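Local atomic coordinates of PbSGBP-B lipoprotein (Prevotella bryantii B14, PDB entry 6D2Y), a protein that probably binds polysaccharide at the cell surface as a magnesium-containing, beta-sandwich lipoprotein of a polysaccharide utilization locus. Residues 405-409 with 433-439. Residues are numbered along the deposited sequence; the frame is centred on the assembly and turned at random.
Sequences EFDGN and YNDKSVL
Two loop turns meet in the glycan-binding domain, the type I beta turn E405–G408 packing against the tyrosine that opens the type I' turn Y433–K436. The Y433 ring crosses the turn so that three consecutive side chains touch it. Its hydroxyl points at E405 OE2, whose carboxylate sits at the ring edge with its plane 39° from that of the ring; the modelled OH–OE2 separation is too short for the details of this hydrogen bond to be trusted. A bend at chi2 (99°) swings the E405 carboxylate to this edge. The same hydroxyl is also hydrogen-bonded to the backbone N of Q366, which ties in a third loop. F406 meets the tyrosine obliquely, its CD2 lying 3.7 Å from Y433 CE1, while H364 packs against the phenylalanine ring. D407 OD2 approaches the edge of the tyrosine ring, 3.5 Å from Y433 CD2.

D407 is held by N409: OD1 accepts from the backbone N in an Asx turn, and OD2 accepts from ND2 at 2.8 Å, both donors standing well above the carboxylate plane. Farther along, V438 N donates to D407 O (3.3 Å), and L439 packs CG against G408 CA at 3.6 Å. V438 CG2 lies across the N409 amide. Away from the magnesium site, the contact joins the two loops that flank strand 423-428 in this beta-sandwich domain, a turn-on-turn packing of neighbouring connections.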
loop_
_atom_site.group_PDB
_atom_site.type_symbol
_atom_site.label_atom_id
_atom_site.label_comp_id
_atom_site.label_asym_id
_atom_site.label_seq_id
_atom_site.Cartn_x
_atom_site.Cartn_y
_atom_site.Cartn_z
ATOM N N GLU A 405 -17.009 1.227 12.403
ATOM C CA GLU A 405 -17.555 2.091 13.435
ATOM C C GLU A 405 -16.968 1.687 14.785
ATOM O O GLU A 405 -16.392 0.605 14.933
ATOM C CB GLU A 405 -19.102 2.042 13.423
ATOM C CG GLU A 405 -19.806 2.576 14.652
ATOM C CD GLU A 405 -20.296 4.001 14.453
ATOM O OE1 GLU A 405 -20.212 4.500 13.318
ATOM O OE2 GLU A 405 -20.758 4.632 15.425
ATOM N N PHE A 406 -17.203 2.483 15.784
ATOM C CA PHE A 406 -16.540 2.395 17.032
ATOM C C PHE A 406 -16.558 1.051 17.641
ATOM O O PHE A 406 -15.717 0.731 18.421
ATOM C CB PHE A 406 -17.262 3.373 17.921
ATOM C CG PHE A 406 -16.690 3.551 19.253
ATOM C CD1 PHE A 406 -15.501 4.165 19.424
ATOM C CD2 PHE A 406 -17.381 3.190 20.333
ATOM C CE1 PHE A 406 -15.010 4.366 20.668
ATOM C CE2 PHE A 406 -16.900 3.377 21.573
ATOM C CZ PHE A 406 -15.707 3.965 21.745
ATOM N N ASP A 407 -17.590 0.298 17.409
ATOM C CA ASP A 407 -17.683 -1.060 17.930
ATOM C C ASP A 407 -17.017 -2.099 17.035
ATOM O O ASP A 407 -16.911 -3.263 17.437
ATOM C CB ASP A 407 -19.150 -1.450 18.148
ATOM C CG ASP A 407 -19.984 -1.323 16.886
ATOM O OD1 ASP A 407 -19.452 -0.846 15.861
ATOM O OD2 ASP A 407 -21.175 -1.702 16.921
ATOM N N GLY A 408 -16.570 -1.717 15.841
ATOM C CA GLY A 408 -15.927 -2.634 14.926
ATOM C C GLY A 408 -16.816 -3.152 13.818
ATOM O O GLY A 408 -16.304 -3.760 12.871
ATOM N N ASN A 409 -18.124 -2.932 13.904
ATOM C CA ASN A 409 -19.032 -3.363 12.855
ATOM C C ASN A 409 -18.883 -2.464 11.627
ATOM O O ASN A 409 -18.283 -1.387 11.680
ATOM C CB ASN A 409 -20.474 -3.359 13.363
ATOM C CG ASN A 409 -20.754 -4.498 14.330
ATOM O OD1 ASN A 409 -20.899 -5.654 13.926
ATOM N ND2 ASN A 409 -20.827 -4.175 15.617
ATOM N N TYR A 433 -20.320 -0.617 21.700
ATOM C CA TYR A 433 -21.662 -0.058 21.638
ATOM C C TYR A 433 -22.643 -0.977 22.345
ATOM O O TYR A 433 -22.725 -2.169 22.029
ATOM C CB TYR A 433 -22.101 0.126 20.191
ATOM C CG TYR A 433 -21.691 1.431 19.574
ATOM C CD1 TYR A 433 -21.371 2.534 20.357
ATOM C CD2 TYR A 433 -21.626 1.559 18.202
ATOM C CE1 TYR A 433 -20.995 3.729 19.775
ATOM C CE2 TYR A 433 -21.260 2.734 17.622
ATOM C CZ TYR A 433 -20.942 3.818 18.401
ATOM O OH TYR A 433 -20.575 4.985 17.776
ATOM N N ASN A 434 -23.398 -0.417 23.288
ATOM C CA ASN A 434 -24.453 -1.143 23.990
ATOM C C ASN A 434 -23.913 -2.431 24.609
ATOM O O ASN A 434 -24.482 -3.513 24.458
ATOM C CB ASN A 434 -25.628 -1.430 23.054
ATOM C CG ASN A 434 -26.728 -0.395 23.172
ATOM O OD1 ASN A 434 -26.923 0.203 24.230
ATOM N ND2 ASN A 434 -27.447 -0.171 22.079
ATOM N N ASP A 435 -22.779 -2.302 25.299
ATOM C CA ASP A 435 -22.122 -3.379 26.036
ATOM C C ASP A 435 -21.688 -4.542 25.148
ATOM O O ASP A 435 -21.272 -5.585 25.667
ATOM C CB ASP A 435 -23.012 -3.907 27.171
ATOM C CG ASP A 435 -23.603 -2.796 28.023
ATOM O OD1 ASP A 435 -24.321 -1.925 27.480
ATOM O OD2 ASP A 435 -23.347 -2.791 29.245
ATOM N N LYS A 436 -21.777 -4.400 23.827
ATOM C CA LYS A 436 -21.400 -5.448 22.889
ATOM C C LYS A 436 -20.290 -4.930 21.985
ATOM O O LYS A 436 -20.386 -3.818 21.454
ATOM C CB LYS A 436 -22.602 -5.901 22.055
ATOM C CG LYS A 436 -23.799 -6.353 22.882
ATOM C CD LYS A 436 -24.840 -7.053 22.024
ATOM C CE LYS A 436 -25.286 -8.362 22.654
ATOM N NZ LYS A 436 -24.740 -9.539 21.925
ATOM N N SER A 437 -19.241 -5.732 21.812
ATOM C CA SER A 437 -18.100 -5.334 21.001
ATOM C C SER A 437 -17.679 -6.489 20.106
ATOM O O SER A 437 -17.722 -7.653 20.515
ATOM C CB SER A 437 -16.920 -4.890 21.872
ATOM O OG SER A 437 -15.847 -4.428 21.070
ATOM N N VAL A 438 -17.268 -6.152 18.884
ATOM C CA VAL A 438 -16.863 -7.142 17.892
ATOM C C VAL A 438 -15.342 -7.166 17.813
ATOM O O VAL A 438 -14.735 -8.218 17.580
ATOM C CB VAL A 438 -17.506 -6.839 16.524
ATOM C CG1 VAL A 438 -16.657 -7.372 15.379
ATOM C CG2 VAL A 438 -18.909 -7.425 16.463
ATOM N N LEU A 439 -14.715 -6.011 18.028
ATOM C CA LEU A 439 -13.264 -5.958 18.066
ATOM C C LEU A 439 -12.736 -6.811 19.218
ATOM O O LEU A 439 -13.445 -7.053 20.199
ATOM C CB LEU A 439 -12.779 -4.516 18.210
ATOM C CG LEU A 439 -13.177 -3.559 17.085
ATOM C CD1 LEU A 439 -13.570 -2.197 17.640
ATOM C CD2 LEU A 439 -12.064 -3.436 16.051
#